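Local coordinates for protein spherulin-4 (Aspergillus clavatus, PDB 5C5G) that is a glycoside hydrolase of the spherulin-4 family that binds N-acetyl-D-galactosamine and probably acts in galactosaminogalactan biosynthesis, as its Aspergillus fumigatus counterpart does, at residues A[184-187]-A[188-191]; A[134-137]-A[138-142]; A[89-92]-A[93-97]; A[82-85]-A[86-90]; A[96-99]-A[100-103]. One frame throughout, in Å; residues are numbered along the deposited sequence.

Interaction 1: residues A[184-187]-A[188-191]; sequences AELF and DTIP
Leu186 and Thr189 lie three residues apart round a helical turn of the chain, their side chains slanting across one another with Leu186 CD1 4.1 Å from Thr189 OG1. The firmer link runs to the backbone: Thr189 OG1 donates to Leu186 O at 2.7 Å, arriving in the carbonyl plane. A chi1 of 71° makes this possible, since it sets the hydroxyl between the threonine's own N and carbonyl carbon and turns it back toward the preceding turn. Thr189 N gives the same oxygen a longer bond of 3.2 Å, but from well above that plane. One residue on, Ile190 leans over the next carbonyl; its N donates to Phe187 O at 3.2 Å, and its CG1 branch rests 3.4 Å from the same oxygen. Asp188 keeps its CB against Glu185 O at 3.3 Å, where Asp188 N adds only a weak bond. The Phe187 ring is turned to the barrel, packing on Val170 and Phe171 of strand 167-172 and on Val224 of helix 212-224. This turn belongs to the loop between helix 175-180 and strand 198-203. Chemically, three successive carbonyls are each used by the residue three places on, a 3-10-like pattern, and the threonine hydroxyl reinforces the middle one; the exposed carboxylates of Glu185 and Asp188, 6.2 Å apart between Glu185 OE1 and Asp188 OD2, probably repel each other mildly.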
loop_
_atom_site.group_PDB
_atom_site.type_symbol
_atom_site.label_atom_id
_atom_site.label_comp_id
_atom_site.label_asym_id
_atom_site.label_seq_id
_atom_site.Cartn_x
_atom_site.Cartn_y
_atom_site.Cartn_z
ATOM N N ALA A 184 -0.993 -7.504 17.737
ATOM C CA ALA A 184 -1.168 -8.605 16.810
ATOM C C ALA A 184 -2.379 -9.457 17.153
ATOM O O ALA A 184 -2.963 -10.080 16.266
ATOM C CB ALA A 184 0.093 -9.453 16.762
ATOM N N GLU A 185 -2.783 -9.478 18.423
ATOM C CA GLU A 185 -3.964 -10.232 18.823
ATOM C C GLU A 185 -5.224 -9.836 18.061
ATOM O O GLU A 185 -6.107 -10.661 17.841
ATOM C CB GLU A 185 -4.248 -10.087 20.324
ATOM C CG GLU A 185 -3.318 -10.878 21.220
ATOM C CD GLU A 185 -3.701 -10.780 22.688
ATOM O OE1 GLU A 185 -4.855 -10.400 22.988
ATOM O OE2 GLU A 185 -2.841 -11.077 23.542
ATOM N N LEU A 186 -5.318 -8.574 17.656
ATOM C CA LEU A 186 -6.488 -8.127 16.910
ATOM C C LEU A 186 -6.628 -8.923 15.610
ATOM O O LEU A 186 -7.732 -9.228 15.157
ATOM C CB LEU A 186 -6.396 -6.629 16.624
ATOM C CG LEU A 186 -7.455 -6.042 15.698
ATOM C CD1 LEU A 186 -8.843 -6.148 16.315
ATOM C CD2 LEU A 186 -7.103 -4.594 15.378
ATOM N N PHE A 187 -5.503 -9.277 15.014
ATOM C CA PHE A 187 -5.531 -10.007 13.750
ATOM C C PHE A 187 -6.079 -11.424 13.931
ATOM O O PHE A 187 -6.648 -11.994 12.991
ATOM C CB PHE A 187 -4.134 -10.039 13.124
ATOM C CG PHE A 187 -3.695 -8.726 12.572
ATOM C CD1 PHE A 187 -3.408 -7.664 13.404
ATOM C CD2 PHE A 187 -3.575 -8.550 11.201
ATOM C CE1 PHE A 187 -3.013 -6.441 12.879
ATOM C CE2 PHE A 187 -3.189 -7.336 10.678
ATOM C CZ PHE A 187 -2.909 -6.282 11.513
ATOM N N ASP A 188 -5.938 -11.976 15.124
ATOM C CA ASP A 188 -6.431 -13.317 15.412
ATOM C C ASP A 188 -7.957 -13.394 15.402
ATOM O O ASP A 188 -8.522 -14.485 15.327
ATOM C CB ASP A 188 -5.907 -13.811 16.762
ATOM C CG ASP A 188 -4.383 -13.910 16.816
ATOM O OD1 ASP A 188 -3.743 -14.105 15.759
ATOM O OD2 ASP A 188 -3.833 -13.794 17.935
ATOM N N THR A 189 -8.631 -12.248 15.481
ATOM C CA THR A 189 -10.090 -12.222 15.471
ATOM C C THR A 189 -10.686 -12.372 14.080
ATOM O O THR A 189 -11.889 -12.578 13.955
ATOM C CB THR A 189 -10.652 -10.919 16.084
ATOM O OG1 THR A 189 -10.400 -9.804 15.210
ATOM C CG2 THR A 189 -10.048 -10.673 17.450
ATOM N N ILE A 190 -9.855 -12.268 13.049
ATOM C CA ILE A 190 -10.345 -12.242 11.684
ATOM C C ILE A 190 -10.483 -13.665 11.157
ATOM O O ILE A 190 -9.484 -14.353 10.987
ATOM C CB ILE A 190 -9.385 -11.498 10.759
ATOM C CG1 ILE A 190 -9.027 -10.128 11.342
ATOM C CG2 ILE A 190 -10.002 -11.385 9.374
ATOM C CD1 ILE A 190 -7.969 -9.368 10.537
ATOM N N PRO A 191 -11.714 -14.109 10.872
ATOM C CA PRO A 191 -11.878 -15.482 10.406
ATOM C C PRO A 191 -11.500 -15.610 8.932
ATOM O O PRO A 191 -11.420 -14.603 8.231
ATOM C CB PRO A 191 -13.373 -15.734 10.615
ATOM C CG PRO A 191 -13.987 -14.404 10.434
ATOM C CD PRO A 191 -13.014 -13.413 10.984
#

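Interaction 2: residues A[134-137]-A[138-142]; sequences TDVV and KGTSG
Val136 O is gripped twice where helix 124-139 runs out: Thr140 OG1 donates to it at 2.7 Å and Gly139 N at 3.2 Å. The two donors come from opposite faces of the carbonyl plane, the amide from high above it and the hydroxyl at a milder tilt of 35°. Thr140 places its oxygen beside its own backbone N (chi1 -60°), which lets the side chain run alongside that of Val136, with Val136 CG1 3.7 Å from Thr140 OG1. Gly139 N also reaches Asp135 O, though weakly. Just before this the bonding is still regular alpha-helical: Lys138 N donates to Thr134 O at 2.9 Å with an N-H...O angle of 168°. The side chains of Thr134 and Lys138 lie next to each other and point the same way, Thr134 CG2 touching Lys138 CG at 4.0 Å. A bend at chi2 then carries the lysine on to a salt bridge with Asp166 and a bond to His147 O, while Thr134 OG1 donates to Thr164 O. Val137 packs inward on Ile113, Phe115 and Val149, tying the helix to the barrel strands 112-116 and 148-152. The threonine hydroxyl thus serves a carbonyl near the helix terminus, and the lysine charge, matched by Asp166 and a carbonyl of His147, is probably well neutralised beside the helix.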
loop_
_atom_site.group_PDB
_atom_site.type_symbol
_atom_site.label_atom_id
_atom_site.label_comp_id
_atom_site.label_asym_id
_atom_site.label_seq_id
_atom_site.Cartn_x
_atom_site.Cartn_y
_atom_site.Cartn_z
ATOM N N THR A 134 -12.033 -5.853 -9.412
ATOM C CA THR A 134 -10.913 -6.761 -9.584
ATOM C C THR A 134 -10.850 -7.282 -11.015
ATOM O O THR A 134 -9.764 -7.358 -11.604
ATOM C CB THR A 134 -10.955 -7.878 -8.536
ATOM O OG1 THR A 134 -10.605 -7.278 -7.292
ATOM C CG2 THR A 134 -9.959 -8.984 -8.843
ATOM N N ASP A 135 -11.994 -7.639 -11.589
ATOM C CA ASP A 135 -12.017 -8.070 -12.984
ATOM C C ASP A 135 -11.475 -6.992 -13.916
ATOM O O ASP A 135 -10.748 -7.278 -14.860
ATOM C CB ASP A 135 -13.443 -8.459 -13.407
ATOM C CG ASP A 135 -13.885 -9.802 -12.852
ATOM O OD1 ASP A 135 -13.038 -10.560 -12.332
ATOM O OD2 ASP A 135 -15.091 -10.101 -12.961
ATOM N N VAL A 136 -11.838 -5.748 -13.656
ATOM C CA VAL A 136 -11.337 -4.643 -14.460
ATOM C C VAL A 136 -9.824 -4.521 -14.336
ATOM O O VAL A 136 -9.112 -4.407 -15.340
ATOM C CB VAL A 136 -12.020 -3.309 -14.090
ATOM C CG1 VAL A 136 -11.384 -2.138 -14.842
ATOM C CG2 VAL A 136 -13.506 -3.375 -14.397
ATOM N N VAL A 137 -9.297 -4.561 -13.119
ATOM C CA VAL A 137 -7.861 -4.457 -12.954
ATOM C C VAL A 137 -7.146 -5.610 -13.645
ATOM O O VAL A 137 -6.153 -5.401 -14.359
ATOM C CB VAL A 137 -7.493 -4.431 -11.482
ATOM C CG1 VAL A 137 -5.977 -4.485 -11.290
ATOM C CG2 VAL A 137 -8.045 -3.180 -10.849
ATOM N N LYS A 138 -7.632 -6.828 -13.445
ATOM C CA LYS A 138 -6.987 -8.008 -14.019
ATOM C C LYS A 138 -7.088 -8.043 -15.538
ATOM O O LYS A 138 -6.280 -8.704 -16.186
ATOM C CB LYS A 138 -7.596 -9.286 -13.442
ATOM C CG LYS A 138 -7.438 -9.444 -11.933
ATOM C CD LYS A 138 -6.000 -9.646 -11.479
ATOM C CE LYS A 138 -5.936 -9.896 -9.962
ATOM N NZ LYS A 138 -4.545 -9.817 -9.383
ATOM N N GLY A 139 -8.079 -7.364 -16.114
ATOM C CA GLY A 139 -8.324 -7.442 -17.546
ATOM C C GLY A 139 -7.869 -6.253 -18.371
ATOM O O GLY A 139 -8.016 -6.251 -19.595
ATOM N N THR A 140 -7.309 -5.238 -17.726
ATOM C CA THR A 140 -6.937 -4.015 -18.426
ATOM C C THR A 140 -5.448 -3.984 -18.742
ATOM O O THR A 140 -4.597 -4.056 -17.848
ATOM C CB THR A 140 -7.322 -2.776 -17.605
ATOM O OG1 THR A 140 -8.743 -2.755 -17.386
ATOM C CG2 THR A 140 -6.953 -1.512 -18.349
ATOM N N SER A 141 -5.139 -3.874 -20.034
ATOM C CA SER A 141 -3.762 -3.799 -20.475
ATOM C C SER A 141 -3.115 -2.548 -19.891
ATOM O O SER A 141 -3.725 -1.478 -19.872
ATOM C CB SER A 141 -3.692 -3.747 -21.998
ATOM O OG SER A 141 -2.348 -3.849 -22.426
ATOM N N GLY A 142 -1.872 -2.690 -19.454
ATOM C CA GLY A 142 -1.128 -1.588 -18.877
ATOM C C GLY A 142 -0.906 -1.717 -17.379
ATOM O O GLY A 142 -0.110 -0.982 -16.802
#

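Interaction 3: residues A[89-92]-A[93-97]; sequences VRRD and IETYA
Arg90 with Glu94, Arg91 with Thr95 and Val89 with Ile93 meet one turn apart on helix 86-103, the helix of a beta-alpha-beta crossover between strands 71-78 and 112-116 of the (beta/alpha) barrel. Among the charged groups, Arg90 NE donates to Glu94 OE2 at 2.9 Å in a salt bridge with an N-H...O angle of 166°. The carboxylate oxygen lies in the guanidinium plane, yet the arginine meets it from above the carboxylate plane, the two flat groups standing 79° apart. A water closes a second path, accepting from Arg90 NH2 and donating to Glu94 OE2. Arg91 NH2 makes an in-plane salt bridge to Asp92 OD1, and the other oxygen, Asp92 OD2, is paired with Arg84, so this buried carboxylate has an arginine on each oxygen. Of the hydroxyl and backbone bonds, Thr95 OG1 donates to Arg91 O at 2.7 Å, while Thr95 N takes the opposite face of that carbonyl at 2.9 Å. The same hydroxyl sits 3.2 Å above the centre of the Arg91 guanidinium, a contact over the face, not a hydrogen bond. The apolar part is slimmer: Val89 CG1 touches Ile93 CD1 at 4.2 Å, both residues packing on Phe115. Tyr96 OH bonds to the backbone O of Tyr76, itself a binding residue for N-acetyl-D-galactosamine. At the root of this tyrosine, Tyr96 N donates to Asp92 O at 3.2 Å, with ring atom Tyr96 CD2 3.3 Å from that oxygen.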
loop_
_atom_site.group_PDB
_atom_site.type_symbol
_atom_site.label_atom_id
_atom_site.label_comp_id
_atom_site.label_asym_id
_atom_site.label_seq_id
_atom_site.Cartn_x
_atom_site.Cartn_y
_atom_site.Cartn_z
ATOM N N VAL A 89 -14.805 5.172 -11.020
ATOM C CA VAL A 89 -13.717 4.342 -10.530
ATOM C C VAL A 89 -12.984 3.717 -11.724
ATOM O O VAL A 89 -11.757 3.725 -11.795
ATOM C CB VAL A 89 -14.237 3.253 -9.582
ATOM C CG1 VAL A 89 -13.128 2.340 -9.153
ATOM C CG2 VAL A 89 -14.893 3.881 -8.359
ATOM N N ARG A 90 -13.739 3.193 -12.677
ATOM C CA ARG A 90 -13.149 2.584 -13.852
ATOM C C ARG A 90 -12.346 3.596 -14.671
ATOM O O ARG A 90 -11.287 3.261 -15.192
ATOM C CB ARG A 90 -14.218 1.928 -14.700
ATOM C CG ARG A 90 -13.667 1.256 -15.920
ATOM C CD ARG A 90 -14.646 0.256 -16.473
ATOM N NE ARG A 90 -14.017 -0.582 -17.486
ATOM C CZ ARG A 90 -14.462 -1.780 -17.847
ATOM N NH1 ARG A 90 -15.541 -2.291 -17.276
ATOM N NH2 ARG A 90 -13.819 -2.469 -18.781
ATOM N N ARG A 91 -12.838 4.826 -14.803
ATOM C CA ARG A 91 -12.074 5.850 -15.517
ATOM C C ARG A 91 -10.699 5.995 -14.880
ATOM O O ARG A 91 -9.680 6.078 -15.573
ATOM C CB ARG A 91 -12.804 7.194 -15.530
ATOM C CG ARG A 91 -11.996 8.326 -16.157
ATOM C CD ARG A 91 -11.130 9.065 -15.142
ATOM N NE ARG A 91 -10.315 10.078 -15.800
ATOM C CZ ARG A 91 -9.307 10.710 -15.215
ATOM N NH1 ARG A 91 -8.618 11.614 -15.890
ATOM N NH2 ARG A 91 -9.010 10.464 -13.947
ATOM N N ASP A 92 -10.637 6.008 -13.562
ATOM C CA ASP A 92 -9.360 6.192 -12.895
ATOM C C ASP A 92 -8.446 4.987 -13.133
ATOM O O ASP A 92 -7.251 5.139 -13.402
ATOM C CB ASP A 92 -9.538 6.437 -11.394
ATOM C CG ASP A 92 -10.091 7.807 -11.079
ATOM O OD1 ASP A 92 -10.119 8.688 -11.964
ATOM O OD2 ASP A 92 -10.510 8.009 -9.916
ATOM N N ILE A 93 -8.985 3.771 -13.028
ATOM C CA ILE A 93 -8.191 2.575 -13.295
ATOM C C ILE A 93 -7.609 2.647 -14.700
ATOM O O ILE A 93 -6.415 2.386 -14.919
ATOM C CB ILE A 93 -9.057 1.305 -13.178
ATOM C CG1 ILE A 93 -9.555 1.109 -11.737
ATOM C CG2 ILE A 93 -8.266 0.088 -13.629
ATOM C CD1 ILE A 93 -10.651 0.053 -11.614
ATOM N N GLU A 94 -8.460 2.951 -15.665
ATOM C CA GLU A 94 -8.057 2.982 -17.068
ATOM C C GLU A 94 -7.052 4.087 -17.353
ATOM O O GLU A 94 -6.219 3.963 -18.242
ATOM C CB GLU A 94 -9.285 3.103 -17.964
ATOM C CG GLU A 94 -10.091 1.807 -17.935
ATOM C CD GLU A 94 -11.323 1.832 -18.794
ATOM O OE1 GLU A 94 -11.702 2.924 -19.264
ATOM O OE2 GLU A 94 -11.907 0.741 -18.999
ATOM N N THR A 95 -7.133 5.177 -16.617
ATOM C CA THR A 95 -6.189 6.280 -16.780
ATOM C C THR A 95 -4.794 5.801 -16.394
ATOM O O THR A 95 -3.844 5.948 -17.159
ATOM C CB THR A 95 -6.627 7.503 -15.944
ATOM O OG1 THR A 95 -7.912 7.962 -16.401
ATOM C CG2 THR A 95 -5.644 8.638 -16.085
ATOM N N TYR A 96 -4.651 5.206 -15.215
ATOM C CA TYR A 96 -3.353 4.638 -14.842
ATOM C C TYR A 96 -2.888 3.610 -15.865
ATOM O O TYR A 96 -1.707 3.578 -16.242
ATOM C CB TYR A 96 -3.421 3.945 -13.487
ATOM C CG TYR A 96 -3.475 4.831 -12.258
ATOM C CD1 TYR A 96 -2.419 5.657 -11.898
ATOM C CD2 TYR A 96 -4.597 4.820 -11.444
ATOM C CE1 TYR A 96 -2.471 6.435 -10.767
ATOM C CE2 TYR A 96 -4.668 5.588 -10.316
ATOM C CZ TYR A 96 -3.596 6.400 -9.966
ATOM O OH TYR A 96 -3.611 7.193 -8.851
ATOM N N ALA A 97 -3.792 2.739 -16.296
ATOM C CA ALA A 97 -3.405 1.676 -17.201
ATOM C C ALA A 97 -2.853 2.210 -18.514
ATOM O O ALA A 97 -1.985 1.591 -19.108
ATOM C CB ALA A 97 -4.578 0.772 -17.480
HETATM O O HOH W 1 -10.796 -1.755 -18.996
#

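Interaction 4: residues A[82-85]-A[86-90]; sequences AKRN and ISEVR
The Arg84 guanidinium lays one face over the backbone between Glu88 and Val89: Glu88 C is 4.0 Å above its plane, offset toward the rim, with Val89 N beside it. Its terminal nitrogens are held by other partners, NH2 by Asp92 in a salt bridge and NH1 by the carbonyl of Ala78, which fixes the group's rotation. The chain leading there is extended, and its CG lies 3.9 Å from Val89 CG2. Glu88 stands across this arginine with its carboxylate turned 66° from the guanidinium, and the charge pairing between Arg84 NE and Glu88 OE1 is a long one at 4.0 Å. The other flat group, the Asn85 amide, reaches forward over the first turn of the helix, CG being set opposite its own backbone N (chi1 -166°). Asn85 OD1 accepts two bonds from one residue: Ser87 N at 3.0 Å, little tilted from the amide plane, and Ser87 OG at 2.8 Å, well above it. The asparagine's backbone O is likewise shared, taking Val89 N at 3.2 Å in the carbonyl plane and Glu88 N at 3.0 Å from above. A water links Asn85 N to Glu88 OE1, so the glutamate answers the cap through solvent and not by the direct bond of a capping box. This is an asparagine N-cap, opening helix 86-103 at its junction with the loop that follows strand 71-78 of the barrel.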
loop_
_atom_site.group_PDB
_atom_site.type_symbol
_atom_site.label_atom_id
_atom_site.label_comp_id
_atom_site.label_asym_id
_atom_site.label_seq_id
_atom_site.Cartn_x
_atom_site.Cartn_y
_atom_site.Cartn_z
ATOM N N ALA A 82 -17.529 2.272 -1.575
ATOM C CA ALA A 82 -18.274 1.623 -2.652
ATOM C C ALA A 82 -19.497 2.408 -3.089
ATOM O O ALA A 82 -20.355 1.877 -3.795
ATOM C CB ALA A 82 -18.645 0.176 -2.279
ATOM N N LYS A 83 -19.562 3.673 -2.690
ATOM C CA LYS A 83 -20.648 4.551 -3.105
ATOM C C LYS A 83 -20.263 5.339 -4.352
ATOM O O LYS A 83 -21.124 5.912 -5.012
ATOM C CB LYS A 83 -21.021 5.528 -1.983
ATOM C CG LYS A 83 -21.588 4.864 -0.738
ATOM C CD LYS A 83 -21.580 5.822 0.450
ATOM N N ARG A 84 -18.977 5.385 -4.674
ATOM C CA ARG A 84 -18.546 6.115 -5.846
ATOM C C ARG A 84 -19.009 5.370 -7.085
ATOM O O ARG A 84 -18.870 4.142 -7.173
ATOM C CB ARG A 84 -17.025 6.268 -5.842
ATOM C CG ARG A 84 -16.516 7.164 -6.940
ATOM C CD ARG A 84 -15.068 7.486 -6.710
ATOM N NE ARG A 84 -14.561 8.362 -7.762
ATOM C CZ ARG A 84 -13.423 8.202 -8.429
ATOM N NH1 ARG A 84 -12.619 7.190 -8.183
ATOM N NH2 ARG A 84 -13.081 9.073 -9.367
ATOM N N ASN A 85 -19.562 6.112 -8.036
ATOM C CA ASN A 85 -20.032 5.536 -9.284
ATOM C C ASN A 85 -18.942 4.683 -9.913
ATOM O O ASN A 85 -17.814 5.130 -10.073
ATOM C CB ASN A 85 -20.439 6.656 -10.243
ATOM C CG ASN A 85 -21.239 6.154 -11.422
ATOM O OD1 ASN A 85 -20.864 5.187 -12.086
ATOM N ND2 ASN A 85 -22.362 6.811 -11.687
ATOM N N ILE A 86 -19.277 3.446 -10.245
ATOM C CA ILE A 86 -18.282 2.502 -10.711
ATOM C C ILE A 86 -17.666 2.952 -12.041
ATOM O O ILE A 86 -16.498 2.642 -12.317
ATOM C CB ILE A 86 -18.866 1.066 -10.773
ATOM C CG1 ILE A 86 -17.724 0.047 -10.816
ATOM C CG2 ILE A 86 -19.848 0.914 -11.935
ATOM C CD1 ILE A 86 -18.154 -1.377 -10.480
ATOM N N SER A 87 -18.406 3.704 -12.850
ATOM C CA SER A 87 -17.834 4.204 -14.091
ATOM C C SER A 87 -16.712 5.213 -13.824
ATOM O O SER A 87 -15.760 5.298 -14.597
ATOM C CB SER A 87 -18.908 4.822 -14.989
ATOM O OG SER A 87 -19.449 5.992 -14.402
ATOM N N GLU A 88 -16.812 5.957 -12.725
ATOM C CA GLU A 88 -15.780 6.926 -12.367
ATOM C C GLU A 88 -14.563 6.206 -11.809
ATOM O O GLU A 88 -13.421 6.555 -12.105
ATOM C CB GLU A 88 -16.326 7.940 -11.362
ATOM C CG GLU A 88 -17.420 8.819 -11.955
ATOM C CD GLU A 88 -18.156 9.647 -10.921
ATOM O OE1 GLU A 88 -17.611 9.851 -9.816
ATOM O OE2 GLU A 88 -19.284 10.090 -11.221
ATOM N N VAL A 89 -14.805 5.172 -11.020
ATOM C CA VAL A 89 -13.717 4.342 -10.530
ATOM C C VAL A 89 -12.984 3.717 -11.724
ATOM O O VAL A 89 -11.757 3.725 -11.795
ATOM C CB VAL A 89 -14.237 3.253 -9.582
ATOM C CG1 VAL A 89 -13.128 2.340 -9.153
ATOM C CG2 VAL A 89 -14.893 3.881 -8.359
ATOM N N ARG A 90 -13.739 3.193 -12.677
ATOM C CA ARG A 90 -13.149 2.584 -13.852
ATOM C C ARG A 90 -12.346 3.596 -14.671
ATOM O O ARG A 90 -11.287 3.261 -15.192
ATOM C CB ARG A 90 -14.218 1.928 -14.700
ATOM C CG ARG A 90 -13.667 1.256 -15.920
ATOM C CD ARG A 90 -14.646 0.256 -16.473
ATOM N NE ARG A 90 -14.017 -0.582 -17.486
ATOM C CZ ARG A 90 -14.462 -1.780 -17.847
ATOM N NH1 ARG A 90 -15.541 -2.291 -17.276
ATOM N NH2 ARG A 90 -13.819 -2.469 -18.781
HETATM O O HOH W 2 -19.855 8.927 -7.699
#

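Interaction 5: residues A[96-99]-A[100-103]; sequences YAAW and PTQS
Trp99 and Pro100 meet at a proline kink in helix 86-103, the outer helix between strands 71-78 and 112-116 of the barrel. Pro100 has no N-H to give to the turn before, and its ring takes up the space instead, with Pro100 CD 3.4 Å from Ala97 O; Tyr96 O takes Trp99 N. At the kink Thr101 N makes no bond to the turn before either, and a water donates to Ala97 O at 2.8 Å and also to Thr101 OG1. That hydroxyl in turn donates to Ala98 O at 2.9 Å, tilted from the carbonyl plane; a chi1 of 52° tucks it back over the preceding turn. Regular bonding resumes at once, for Gln102 N reaches Ala98 O at 2.8 Å nearly along the C=O axis, with an N-H...O angle of 168°. Gln102 CG lies 3.9 Å from Ala98 CB, after which the side chain bends away at chi2. Trp99 O is also doubly held, by Ser103 N at 3.0 Å and Ser103 OG at 2.8 Å, which come from opposite faces of its plane. On the inner side of the helix Tyr96 and Trp99 form a T-shaped pair: the tyrosine edge is set against an indole face, with Tyr96 CD1 3.4 Å above that plane. Both rings pack on Ile42 of strand 38-42. A carbonyl at the kink served by water, and hydroxyls of Thr101 and Ser103 folded back onto helix carbonyls, fit a proline-kinked alpha-helix near its end.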
loop_
_atom_site.group_PDB
_atom_site.type_symbol
_atom_site.label_atom_id
_atom_site.label_comp_id
_atom_site.label_asym_id
_atom_site.label_seq_id
_atom_site.Cartn_x
_atom_site.Cartn_y
_atom_site.Cartn_z
ATOM N N TYR A 96 -4.651 5.206 -15.215
ATOM C CA TYR A 96 -3.353 4.638 -14.842
ATOM C C TYR A 96 -2.888 3.610 -15.865
ATOM O O TYR A 96 -1.707 3.578 -16.242
ATOM C CB TYR A 96 -3.421 3.945 -13.487
ATOM C CG TYR A 96 -3.475 4.831 -12.258
ATOM C CD1 TYR A 96 -2.419 5.657 -11.898
ATOM C CD2 TYR A 96 -4.597 4.820 -11.444
ATOM C CE1 TYR A 96 -2.471 6.435 -10.767
ATOM C CE2 TYR A 96 -4.668 5.588 -10.316
ATOM C CZ TYR A 96 -3.596 6.400 -9.966
ATOM O OH TYR A 96 -3.611 7.193 -8.851
ATOM N N ALA A 97 -3.792 2.739 -16.296
ATOM C CA ALA A 97 -3.405 1.676 -17.201
ATOM C C ALA A 97 -2.853 2.210 -18.514
ATOM O O ALA A 97 -1.985 1.591 -19.108
ATOM C CB ALA A 97 -4.578 0.772 -17.480
ATOM N N ALA A 98 -3.383 3.347 -18.968
ATOM C CA ALA A 98 -2.983 3.914 -20.247
ATOM C C ALA A 98 -1.729 4.753 -20.147
ATOM O O ALA A 98 -1.213 5.178 -21.173
ATOM C CB ALA A 98 -4.119 4.729 -20.854
ATOM N N TRP A 99 -1.219 4.988 -18.939
ATOM C CA TRP A 99 -0.016 5.799 -18.775
ATOM C C TRP A 99 1.152 5.438 -19.716
ATOM O O TRP A 99 1.722 6.327 -20.336
ATOM C CB TRP A 99 0.457 5.777 -17.318
ATOM C CG TRP A 99 -0.218 6.760 -16.407
ATOM C CD1 TRP A 99 -1.199 7.645 -16.715
ATOM C CD2 TRP A 99 0.087 6.966 -15.023
ATOM N NE1 TRP A 99 -1.529 8.404 -15.610
ATOM C CE2 TRP A 99 -0.747 8.000 -14.557
ATOM C CE3 TRP A 99 0.994 6.375 -14.135
ATOM C CZ2 TRP A 99 -0.691 8.471 -13.239
ATOM C CZ3 TRP A 99 1.048 6.839 -12.835
ATOM C CH2 TRP A 99 0.214 7.881 -12.404
ATOM N N PRO A 100 1.535 4.154 -19.812
ATOM C CA PRO A 100 2.722 3.854 -20.628
ATOM C C PRO A 100 2.481 4.092 -22.109
ATOM O O PRO A 100 3.403 4.521 -22.809
ATOM C CB PRO A 100 2.997 2.373 -20.335
ATOM C CG PRO A 100 1.747 1.858 -19.725
ATOM C CD PRO A 100 1.116 2.999 -19.005
ATOM N N THR A 101 1.259 3.875 -22.584
ATOM C CA THR A 101 0.967 4.112 -23.995
ATOM C C THR A 101 0.770 5.606 -24.271
ATOM O O THR A 101 1.239 6.121 -25.278
ATOM C CB THR A 101 -0.245 3.307 -24.472
ATOM O OG1 THR A 101 -1.356 3.537 -23.613
ATOM C CG2 THR A 101 0.075 1.840 -24.465
ATOM N N GLN A 102 0.115 6.315 -23.360
ATOM C CA GLN A 102 -0.106 7.751 -23.527
ATOM C C GLN A 102 1.205 8.524 -23.516
ATOM O O GLN A 102 1.320 9.552 -24.173
ATOM C CB GLN A 102 -1.029 8.281 -22.427
ATOM C CG GLN A 102 -2.461 7.822 -22.587
ATOM C CD GLN A 102 -3.256 8.689 -23.538
ATOM O OE1 GLN A 102 -2.764 9.696 -24.046
ATOM N NE2 GLN A 102 -4.491 8.299 -23.784
ATOM N N SER A 103 2.181 8.036 -22.757
ATOM C CA SER A 103 3.469 8.709 -22.625
ATOM C C SER A 103 4.540 8.172 -23.570
ATOM O O SER A 103 5.589 8.787 -23.713
ATOM C CB SER A 103 3.989 8.547 -21.200
ATOM O OG SER A 103 4.278 7.188 -20.913
HETATM O O HOH W 3 -1.208 1.092 -21.706
#

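Interactions 4, 3 and 5 follow one another along helix 86-103, from its N-cap to its kinked last turns; centres of neighbours are 10 Å apart. Interactions 3 and 4 are joined by a salt bridge, Arg84 NH2 to Asp92 OD2 at 2.8 Å. Interaction 2, on the adjacent helix 124-139, packs against interaction 3 through Val136 CG1 and Ile93 CD1, 4.0 Å apart, and through Thr140 and Ala97. Interaction 1 stands alone across the barrel, its centre 33 Å from that of interaction 3. Tyr96, shared by interactions 3 and 5, brings the group closest to the sugar site, its side chain about 4 Å from that of Tyr76.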